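Local coordinates for putative uncharacterized protein (Pyrococcus furiosus, PDB 3UFC) that binds CRISPR RNA as a Cas6-related member of the antiviral CRISPR system and belongs to a family of endoribonucleases, at residues 9-14 / 75-80; 14-19 / 105-110; 49-54 / 170-175; 176-181 / 215-220. All coordinates share one frame; numbering follows the deposited sequence.

Overall arrangement
The four contacts fall into two groups on opposite sides of the chain's centre. Contacts 1 and 2, centres about 9 Å apart, share D14 and are joined through neighbouring strands 3-11 and 107-116 of the five-stranded antiparallel sheet in the N-terminal ferredoxin-like half; P11 of contact 1 packs on F109 of contact 2. Contact 3, its centre about 29 Å from that of contact 1, is made by the loop that leads into edge strand 53-59 of the same sheet and reaches helix 158-174 of the C-terminal half. Contact 4 continues from that helix, its centre about 12 Å from that of contact 3, with Y170 and V173 packing against E216 and F220 respectively.

Contact 1 of 4, residues 9-14 / 75-80; sequences LLPLQD and DDISLY
In the antiparallel sheet of the N-terminal ferredoxin-like domain, strand 3-11 parts from strand 77-83 here; L9 and I77 share a sheet face, while P11 crosses I77 and D75 obliquely. L9 and I77 both have the first torsion near -58°, so that L9 CG and I77 CG1 each lie beside their own backbone N, and L9 CB comes 4.1 Å from the I77 CG2 branch. Further along, L9 CD1 reaches the CB of L79, whose side chain packs in turn on F54 of strand 53-59. Where P11 crosses I77, its ring atom CD touches the CD1 tip of I77 at 3.9 Å. F109 of strand 107-116 packs against L9, P11 and I77 alike, so these apolar groups are buried together.

Ahead of I77, where strand 77-83 has not yet begun, the neighbour of L10 and P11 is the loop at D75. D75 lies alongside L10, both pointing the same way, and D75 OD2 sits 3.8 Å from CG of P11, against apolar carbons only as far as strand 3-11 is concerned.

The backbones are held by a nearly straight bond from L9 N to I77 O (168°), the donor standing above the carbonyl plane. The segment axes already diverge, at 137° between their directions, and a water stands between I77 N and L9 O, where the second bond of a regular pair would lie. It is 2.8 Å from L9 O and 2.6 Å from D75 O, and it accepts from I77 N at 3.0 Å.

Contact 2 of 4, residues 14-19 / 105-110; sequences DNPVIP and GDVGFL
V107 has CG1 anti to its backbone N (chi1 -175°) and CG2 beside that N, a setting that spreads the two methyls over different residues of segment 14-19. I18 takes the less common first torsion of 63°: CG1 occupies the crowded position between backbone N and carbonyl carbon, while CG2 is turned to V107. CG1 of V107 meets the P16 ring at CB, 3.6 Å away, and CG2 of V107 meets I18 CG2 at 3.7 Å; each pair of side chains crosses at about a right angle. V107 CG2 also lies 3.4 Å from V17 O.

I18 CG2 also approaches the F109 ring in its plane, at the edge, 3.9 Å from F109 CZ. At the far end, P19 CD rests 3.9 Å from CA of G105.

Strand 17-18, an edge strand of a small three-stranded sheet, is thus laid against the start of strand 107-116 in the ferredoxin-like sheet. I70 and I72 of strand 69-72 and I104 of strand 101-104 also pack on I18. No hydrogen bond links the two segments, so their cohesion rests on apolar carbon contacts, and the two sheets meet here mostly through side chains, with the V17 carbonyl and the G105 backbone also in contact.

Contact 3 of 4, residues 49-54 / 170-175; sequences HGYWTF and YHEVMG
Two CH-pi contacts make up the close part of this junction between the two halves of the Cas6 fold, where the loop leading into strand 53-59 meets the last turn of helix 158-174. A V173 methyl, CG2, stands over the centre of the Y51 ring, 3.8 Å from the centroid and only 3° off the ring normal; the CG1 branch touches the same ring at CD2. Beside it, E172 CG lies over one face of the H49 imidazole, 3.4 Å from its centroid and displaced toward the rim. Packing is tight there, with E172 CG just 3.2 Å from H49 CG. The E172 chain runs anti to its backbone N and then bends at chi2 (58°), which lays its methylene on H49 and carries the carboxylate past H49 to the hydroxyl of Y51.

The polar end is looser. E172 OE2 receives a weak hydrogen bond of 2.8 Å from Y51 OH at the edge of the tyrosine ring, among residues that remain partly exposed. H49 ND1 is engaged by S47, and R169 of the same helix bonds to the backbone oxygens of H49 and G50.

The grip is therefore largely one of carbon on aromatic face. The carboxylate's negative charge lies close to H49, with H49 NE2 4.2 Å from E172 OE1, and would be expected to favour protonation of the imidazole.

Contact 4 of 4, residues 176-181 / 215-220; sequences DLPEDK and KEIAKF
P178 CB lies over one face of the E216 carboxylate, the flat group at the centre of this contact, on the OE1 side and 3.6 Å from E216 OE1. Each carboxylate oxygen receives one backbone N-H of loop 176-181 on its syn lone pair, E216 OE1 from E179 N and E216 OE2 from D180 N, both at 2.9 Å, the second bond nearly straight (171°). E216 CG lies beside its own backbone N and the chain is extended beyond it, so the carboxylate reaches from the first turn of the helix across to the loop. Two bonds to successive amides fix its rotation and should help keep it ionised. P178 CG lies 4.1 Å from I217 CG1, and I217 CD1 extends on to the carbonyl oxygens of D180 and K181. A water donates to D180 OD1 and accepts from K215 N at the start of the helix, while D180 OD2 is bound by D182 N. K181 NZ bonds to P178 O at 3.0 Å.

The loop links helix 158-174 to strand 183-197, and helix 215-224 follows strand 200-213. Y170 and L167 of helix 158-174 pack on E216 and I217 respectively, and Y211 of strand 200-213 also touches I217.

Contact 1 of 4, residues 9-14 / 75-80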
# COMPACT_ATOMS: atom_id res chain seq x y z
N LEU A 9 -12.33 7.69 8.46
CA LEU A 9 -11.97 9.10 8.55
C LEU A 9 -13.19 9.98 8.37
O LEU A 9 -14.07 9.68 7.56
CB LEU A 9 -10.93 9.45 7.49
CG LEU A 9 -9.62 8.65 7.52
CD1 LEU A 9 -8.83 8.92 6.23
CD2 LEU A 9 -8.81 9.04 8.75
N LEU A 10 -13.23 11.06 9.12
CA LEU A 10 -14.33 12.01 9.05
C LEU A 10 -13.74 13.38 8.67
O LEU A 10 -12.91 13.92 9.40
CB LEU A 10 -15.04 12.08 10.41
CG LEU A 10 -16.28 12.97 10.61
CD1 LEU A 10 -15.84 14.41 10.77
CD2 LEU A 10 -17.25 12.81 9.45
N PRO A 11 -14.14 13.92 7.51
CA PRO A 11 -13.62 15.22 7.10
C PRO A 11 -14.27 16.32 7.94
O PRO A 11 -15.47 16.29 8.20
CB PRO A 11 -14.01 15.30 5.63
CG PRO A 11 -15.28 14.54 5.58
CD PRO A 11 -15.00 13.34 6.46
N LEU A 12 -13.46 17.27 8.38
CA LEU A 12 -13.97 18.37 9.20
C LEU A 12 -14.83 19.31 8.36
O LEU A 12 -15.82 19.86 8.84
CB LEU A 12 -12.80 19.13 9.83
CG LEU A 12 -11.83 18.26 10.64
CD1 LEU A 12 -10.75 19.14 11.24
CD2 LEU A 12 -12.59 17.53 11.74
N GLN A 13 -14.44 19.49 7.10
CA GLN A 13 -15.18 20.36 6.19
C GLN A 13 -16.12 19.51 5.34
O GLN A 13 -15.91 18.31 5.18
CB GLN A 13 -14.20 21.13 5.29
CG GLN A 13 -13.14 21.92 6.06
CD GLN A 13 -11.96 21.07 6.52
OE1 GLN A 13 -12.02 19.84 6.49
NE2 GLN A 13 -10.89 21.72 6.95
N ASP A 14 -17.17 20.12 4.80
CA ASP A 14 -18.13 19.40 3.98
C ASP A 14 -17.77 19.43 2.49
O ASP A 14 -17.28 20.44 1.99
CB ASP A 14 -19.54 19.98 4.17
CG ASP A 14 -19.98 19.97 5.62
OD1 ASP A 14 -19.46 20.79 6.41
OD2 ASP A 14 -20.85 19.14 5.97
N ASP A 75 -19.34 10.73 3.79
CA ASP A 75 -18.61 10.63 5.05
C ASP A 75 -18.06 9.22 5.24
O ASP A 75 -17.36 8.94 6.21
CB ASP A 75 -19.52 10.98 6.23
CG ASP A 75 -19.70 12.48 6.40
OD1 ASP A 75 -20.70 12.89 7.02
OD2 ASP A 75 -18.83 13.24 5.92
N ASP A 76 -18.39 8.33 4.31
CA ASP A 76 -17.93 6.95 4.37
C ASP A 76 -16.56 6.88 3.69
O ASP A 76 -16.45 6.65 2.48
CB ASP A 76 -18.94 6.05 3.65
CG ASP A 76 -18.60 4.58 3.76
OD1 ASP A 76 -18.17 4.14 4.85
OD2 ASP A 76 -18.78 3.86 2.76
N ILE A 77 -15.52 7.10 4.49
CA ILE A 77 -14.14 7.13 4.02
C ILE A 77 -13.27 6.20 4.85
O ILE A 77 -13.27 6.27 6.08
CB ILE A 77 -13.56 8.55 4.13
CG1 ILE A 77 -14.42 9.53 3.33
CG2 ILE A 77 -12.12 8.57 3.64
CD1 ILE A 77 -14.04 10.98 3.54
N SER A 78 -12.51 5.34 4.18
CA SER A 78 -11.65 4.40 4.89
C SER A 78 -10.20 4.38 4.40
O SER A 78 -9.92 4.62 3.23
CB SER A 78 -12.23 2.99 4.78
OG SER A 78 -13.47 2.88 5.44
N LEU A 79 -9.30 4.09 5.34
CA LEU A 79 -7.88 3.96 5.06
C LEU A 79 -7.49 2.61 5.66
O LEU A 79 -7.68 2.38 6.86
CB LEU A 79 -7.08 5.06 5.75
CG LEU A 79 -5.55 4.88 5.74
CD1 LEU A 79 -5.03 4.93 4.30
CD2 LEU A 79 -4.90 5.97 6.58
N TYR A 80 -6.96 1.71 4.83
CA TYR A 80 -6.56 0.40 5.33
C TYR A 80 -5.04 0.33 5.49
O TYR A 80 -4.29 0.87 4.68
CB TYR A 80 -7.04 -0.71 4.40
CG TYR A 80 -8.54 -0.68 4.15
CD1 TYR A 80 -9.07 0.10 3.13
CD2 TYR A 80 -9.41 -1.39 4.97
CE1 TYR A 80 -10.44 0.17 2.93
CE2 TYR A 80 -10.79 -1.33 4.78
CZ TYR A 80 -11.30 -0.54 3.75
OH TYR A 80 -12.65 -0.47 3.55
O HOH W 1 -15.63 7.40 7.48

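Contact 2 of 4, residues 14-19 / 105-110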
# COMPACT_ATOMS: atom_id res chain seq x y z
N ASP A 14 -17.17 20.12 4.80
CA ASP A 14 -18.13 19.40 3.98
C ASP A 14 -17.77 19.43 2.49
O ASP A 14 -17.28 20.44 1.99
CB ASP A 14 -19.54 19.98 4.17
CG ASP A 14 -19.98 19.97 5.62
OD1 ASP A 14 -19.46 20.79 6.41
OD2 ASP A 14 -20.85 19.14 5.97
N ASN A 15 -18.02 18.33 1.80
CA ASN A 15 -17.72 18.22 0.37
C ASN A 15 -16.35 18.79 0.03
O ASN A 15 -16.20 19.54 -0.93
CB ASN A 15 -18.79 18.95 -0.44
CG ASN A 15 -20.14 18.26 -0.40
OD1 ASN A 15 -21.14 18.79 -0.89
ND2 ASN A 15 -20.18 17.07 0.18
N PRO A 16 -15.32 18.43 0.82
CA PRO A 16 -13.98 18.95 0.55
C PRO A 16 -13.35 18.32 -0.69
O PRO A 16 -13.80 17.28 -1.18
CB PRO A 16 -13.22 18.59 1.82
CG PRO A 16 -13.80 17.27 2.16
CD PRO A 16 -15.29 17.49 1.95
N VAL A 17 -12.30 18.96 -1.20
CA VAL A 17 -11.59 18.45 -2.36
C VAL A 17 -10.15 18.23 -1.91
O VAL A 17 -9.46 19.17 -1.52
CB VAL A 17 -11.60 19.46 -3.53
CG1 VAL A 17 -10.87 18.88 -4.73
CG2 VAL A 17 -13.04 19.80 -3.91
N ILE A 18 -9.70 16.98 -1.94
CA ILE A 18 -8.34 16.66 -1.54
C ILE A 18 -7.48 16.47 -2.78
O ILE A 18 -7.98 16.06 -3.83
CB ILE A 18 -8.26 15.36 -0.71
CG1 ILE A 18 -8.73 14.17 -1.55
CG2 ILE A 18 -9.10 15.49 0.55
CD1 ILE A 18 -8.57 12.81 -0.86
N PRO A 19 -6.18 16.77 -2.69
CA PRO A 19 -5.31 16.60 -3.85
C PRO A 19 -5.17 15.11 -4.16
O PRO A 19 -5.38 14.27 -3.28
CB PRO A 19 -4.00 17.24 -3.40
CG PRO A 19 -4.01 17.01 -1.91
CD PRO A 19 -5.44 17.33 -1.54
N GLY A 105 -3.50 17.83 2.21
CA GLY A 105 -3.62 19.07 1.47
C GLY A 105 -4.17 20.10 2.45
O GLY A 105 -3.61 20.29 3.52
N ASP A 106 -5.27 20.75 2.09
CA ASP A 106 -5.88 21.74 2.97
C ASP A 106 -7.10 21.17 3.68
O ASP A 106 -7.87 21.91 4.30
CB ASP A 106 -6.28 22.98 2.18
CG ASP A 106 -5.10 23.66 1.51
OD1 ASP A 106 -4.19 24.11 2.24
OD2 ASP A 106 -5.08 23.73 0.26
N VAL A 107 -7.27 19.86 3.59
CA VAL A 107 -8.41 19.20 4.21
C VAL A 107 -8.02 18.44 5.47
O VAL A 107 -7.09 17.62 5.45
CB VAL A 107 -9.09 18.22 3.22
CG1 VAL A 107 -10.35 17.63 3.84
CG2 VAL A 107 -9.41 18.94 1.92
N GLY A 108 -8.72 18.71 6.56
CA GLY A 108 -8.45 18.04 7.81
C GLY A 108 -9.40 16.87 8.00
O GLY A 108 -10.53 16.90 7.50
N PHE A 109 -8.95 15.85 8.71
CA PHE A 109 -9.76 14.66 8.97
C PHE A 109 -9.62 14.25 10.43
O PHE A 109 -8.57 14.47 11.05
CB PHE A 109 -9.30 13.48 8.12
CG PHE A 109 -9.61 13.61 6.66
CD1 PHE A 109 -10.76 13.02 6.12
CD2 PHE A 109 -8.75 14.30 5.80
CE1 PHE A 109 -11.04 13.12 4.76
CE2 PHE A 109 -9.03 14.40 4.44
CZ PHE A 109 -10.18 13.81 3.92
N LEU A 110 -10.67 13.66 10.97
CA LEU A 110 -10.64 13.17 12.34
C LEU A 110 -10.83 11.66 12.23
O LEU A 110 -11.70 11.20 11.50
CB LEU A 110 -11.77 13.78 13.17
CG LEU A 110 -11.79 13.40 14.66
CD1 LEU A 110 -10.44 13.69 15.29
CD2 LEU A 110 -12.89 14.18 15.37

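Contact 3 of 4, residues 49-54 / 170-175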
# COMPACT_ATOMS: atom_id res chain seq x y z
N HIS A 49 12.39 -1.59 2.22
CA HIS A 49 12.07 -3.01 2.02
C HIS A 49 10.60 -3.32 2.27
O HIS A 49 10.14 -4.44 2.06
CB HIS A 49 12.95 -3.89 2.90
CG HIS A 49 14.41 -3.78 2.59
ND1 HIS A 49 15.26 -2.96 3.30
CD2 HIS A 49 15.17 -4.37 1.64
CE1 HIS A 49 16.48 -3.05 2.80
NE2 HIS A 49 16.45 -3.90 1.79
N GLY A 50 9.86 -2.31 2.73
CA GLY A 50 8.44 -2.47 2.97
C GLY A 50 8.03 -3.42 4.07
O GLY A 50 7.59 -4.53 3.80
N TYR A 51 8.16 -2.96 5.32
CA TYR A 51 7.78 -3.77 6.47
C TYR A 51 6.28 -3.65 6.71
O TYR A 51 5.73 -4.27 7.62
CB TYR A 51 8.51 -3.30 7.73
CG TYR A 51 9.95 -3.77 7.82
CD1 TYR A 51 10.95 -3.20 7.03
CD2 TYR A 51 10.30 -4.79 8.70
CE1 TYR A 51 12.27 -3.64 7.13
CE2 TYR A 51 11.61 -5.23 8.80
CZ TYR A 51 12.59 -4.65 8.02
OH TYR A 51 13.89 -5.10 8.14
N TRP A 52 5.61 -2.86 5.88
CA TRP A 52 4.17 -2.66 6.00
C TRP A 52 3.66 -2.01 4.73
O TRP A 52 4.44 -1.67 3.83
CB TRP A 52 3.84 -1.76 7.20
CG TRP A 52 4.38 -0.35 7.07
CD1 TRP A 52 5.68 0.02 6.90
CD2 TRP A 52 3.61 0.86 7.09
NE1 TRP A 52 5.78 1.39 6.83
CE2 TRP A 52 4.53 1.93 6.93
CE3 TRP A 52 2.25 1.15 7.22
CZ2 TRP A 52 4.12 3.27 6.91
CZ3 TRP A 52 1.84 2.49 7.19
CH2 TRP A 52 2.78 3.53 7.04
N THR A 53 2.34 -1.82 4.65
CA THR A 53 1.73 -1.19 3.50
C THR A 53 0.44 -0.51 3.92
O THR A 53 -0.07 -0.74 5.02
CB THR A 53 1.39 -2.23 2.40
OG1 THR A 53 0.77 -1.56 1.29
CG2 THR A 53 0.41 -3.28 2.92
N PHE A 54 -0.07 0.37 3.06
CA PHE A 54 -1.35 1.00 3.32
C PHE A 54 -2.02 1.31 2.00
O PHE A 54 -1.37 1.42 0.96
CB PHE A 54 -1.24 2.25 4.24
CG PHE A 54 -0.49 3.42 3.66
CD1 PHE A 54 0.88 3.58 3.89
CD2 PHE A 54 -1.17 4.44 2.98
CE1 PHE A 54 1.56 4.74 3.47
CE2 PHE A 54 -0.50 5.60 2.56
CZ PHE A 54 0.86 5.75 2.81
N TYR A 170 11.20 -10.26 1.27
CA TYR A 170 10.94 -11.36 2.19
C TYR A 170 12.19 -11.69 3.02
O TYR A 170 12.12 -11.92 4.23
CB TYR A 170 10.50 -12.61 1.41
CG TYR A 170 9.92 -13.72 2.27
CD1 TYR A 170 8.54 -13.96 2.27
CD2 TYR A 170 10.73 -14.52 3.07
CE1 TYR A 170 7.99 -14.99 3.06
CE2 TYR A 170 10.20 -15.54 3.85
CZ TYR A 170 8.82 -15.77 3.84
OH TYR A 170 8.28 -16.77 4.62
N HIS A 171 13.35 -11.72 2.36
CA HIS A 171 14.59 -12.02 3.06
C HIS A 171 14.90 -10.97 4.12
O HIS A 171 15.23 -11.29 5.26
CB HIS A 171 15.76 -12.10 2.07
CG HIS A 171 17.10 -12.23 2.74
ND1 HIS A 171 17.77 -11.14 3.26
CD2 HIS A 171 17.83 -13.32 3.06
CE1 HIS A 171 18.87 -11.56 3.86
NE2 HIS A 171 18.93 -12.88 3.76
N GLU A 172 14.78 -9.70 3.74
CA GLU A 172 15.04 -8.60 4.65
C GLU A 172 14.04 -8.54 5.80
O GLU A 172 14.43 -8.42 6.96
CB GLU A 172 15.02 -7.28 3.88
CG GLU A 172 15.13 -6.05 4.77
CD GLU A 172 16.40 -6.05 5.61
OE1 GLU A 172 17.49 -6.33 5.06
OE2 GLU A 172 16.29 -5.76 6.82
N VAL A 173 12.75 -8.62 5.49
CA VAL A 173 11.72 -8.54 6.51
C VAL A 173 11.56 -9.80 7.37
O VAL A 173 11.50 -9.70 8.59
CB VAL A 173 10.35 -8.15 5.89
CG1 VAL A 173 9.26 -8.16 6.94
CG2 VAL A 173 10.46 -6.77 5.25
N MET A 174 11.50 -10.96 6.74
CA MET A 174 11.33 -12.22 7.47
C MET A 174 12.64 -12.80 8.01
O MET A 174 12.62 -13.67 8.88
CB MET A 174 10.64 -13.26 6.58
CG MET A 174 9.32 -12.80 5.98
SD MET A 174 8.12 -12.23 7.22
CE MET A 174 7.52 -13.79 7.84
N GLY A 175 13.78 -12.35 7.49
CA GLY A 175 15.04 -12.86 7.99
C GLY A 175 15.75 -13.85 7.08
O GLY A 175 16.97 -13.98 7.14

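Contact 4 of 4, residues 176-181 / 215-220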
# COMPACT_ATOMS: atom_id res chain seq x y z
N ASP A 176 15.00 -14.56 6.25
CA ASP A 176 15.60 -15.50 5.32
C ASP A 176 14.69 -15.68 4.12
O ASP A 176 13.55 -15.22 4.12
CB ASP A 176 15.84 -16.85 6.01
CG ASP A 176 16.86 -17.71 5.27
OD1 ASP A 176 17.22 -18.79 5.79
OD2 ASP A 176 17.30 -17.32 4.16
N LEU A 177 15.21 -16.33 3.08
CA LEU A 177 14.43 -16.57 1.87
C LEU A 177 13.34 -17.59 2.18
O LEU A 177 13.51 -18.42 3.07
CB LEU A 177 15.32 -17.09 0.75
CG LEU A 177 16.38 -16.15 0.17
CD1 LEU A 177 17.35 -16.93 -0.70
CD2 LEU A 177 15.70 -15.05 -0.64
N PRO A 178 12.21 -17.53 1.47
CA PRO A 178 11.12 -18.48 1.69
C PRO A 178 11.50 -19.83 1.08
O PRO A 178 12.24 -19.89 0.11
CB PRO A 178 9.95 -17.84 0.95
CG PRO A 178 10.64 -17.20 -0.22
CD PRO A 178 11.85 -16.56 0.42
N GLU A 179 11.00 -20.91 1.67
CA GLU A 179 11.32 -22.24 1.15
C GLU A 179 10.85 -22.36 -0.30
O GLU A 179 11.60 -22.81 -1.16
CB GLU A 179 10.64 -23.31 2.01
CG GLU A 179 11.18 -24.70 1.76
CD GLU A 179 12.69 -24.77 1.93
OE1 GLU A 179 13.18 -24.36 3.00
OE2 GLU A 179 13.37 -25.23 0.99
N ASP A 180 9.62 -21.95 -0.56
CA ASP A 180 9.08 -21.98 -1.91
C ASP A 180 9.20 -20.57 -2.48
O ASP A 180 8.56 -19.64 -1.99
CB ASP A 180 7.62 -22.44 -1.89
CG ASP A 180 7.04 -22.61 -3.28
OD1 ASP A 180 5.87 -23.03 -3.39
OD2 ASP A 180 7.76 -22.33 -4.26
N LYS A 181 10.02 -20.42 -3.51
CA LYS A 181 10.26 -19.12 -4.12
C LYS A 181 9.54 -18.89 -5.44
O LYS A 181 9.72 -17.85 -6.06
CB LYS A 181 11.76 -18.93 -4.35
CG LYS A 181 12.62 -19.21 -3.13
CD LYS A 181 14.10 -19.22 -3.49
CE LYS A 181 14.96 -19.49 -2.26
NZ LYS A 181 14.58 -20.75 -1.57
N LYS A 215 2.90 -20.15 -1.05
CA LYS A 215 1.99 -19.65 -0.03
C LYS A 215 2.70 -18.62 0.85
O LYS A 215 2.09 -17.64 1.27
CB LYS A 215 1.46 -20.82 0.81
CG LYS A 215 0.48 -20.42 1.90
CD LYS A 215 -0.49 -21.56 2.21
CE LYS A 215 0.22 -22.84 2.59
NZ LYS A 215 -0.75 -23.97 2.79
N GLU A 216 3.99 -18.84 1.11
CA GLU A 216 4.79 -17.92 1.92
C GLU A 216 4.83 -16.54 1.27
O GLU A 216 4.68 -15.52 1.94
CB GLU A 216 6.23 -18.43 2.06
CG GLU A 216 6.38 -19.74 2.83
CD GLU A 216 7.71 -20.44 2.53
OE1 GLU A 216 8.69 -20.24 3.27
OE2 GLU A 216 7.76 -21.18 1.52
N ILE A 217 5.04 -16.50 -0.04
CA ILE A 217 5.11 -15.22 -0.74
C ILE A 217 3.73 -14.56 -0.85
O ILE A 217 3.61 -13.35 -0.77
CB ILE A 217 5.76 -15.37 -2.14
CG1 ILE A 217 7.24 -15.72 -1.98
CG2 ILE A 217 5.61 -14.08 -2.94
CD1 ILE A 217 7.97 -15.98 -3.28
N ALA A 218 2.70 -15.37 -1.04
CA ALA A 218 1.34 -14.84 -1.15
C ALA A 218 0.95 -14.19 0.18
O ALA A 218 0.36 -13.11 0.21
CB ALA A 218 0.37 -15.97 -1.49
N LYS A 219 1.30 -14.85 1.28
CA LYS A 219 1.00 -14.34 2.61
C LYS A 219 1.78 -13.06 2.87
O LYS A 219 1.25 -12.10 3.44
CB LYS A 219 1.35 -15.40 3.66
CG LYS A 219 0.95 -15.03 5.07
CD LYS A 219 1.11 -16.23 6.01
CE LYS A 219 0.64 -15.90 7.43
NZ LYS A 219 1.46 -14.84 8.07
N PHE A 220 3.04 -13.04 2.45
CA PHE A 220 3.89 -11.86 2.63
C PHE A 220 3.32 -10.67 1.86
O PHE A 220 3.27 -9.56 2.38
CB PHE A 220 5.30 -12.15 2.14
CG PHE A 220 6.27 -11.03 2.41
CD1 PHE A 220 6.93 -10.94 3.63
CD2 PHE A 220 6.52 -10.06 1.44
CE1 PHE A 220 7.82 -9.89 3.90
CE2 PHE A 220 7.42 -9.01 1.69
CZ PHE A 220 8.06 -8.93 2.92
O HOH W 2 4.20 -22.92 -1.06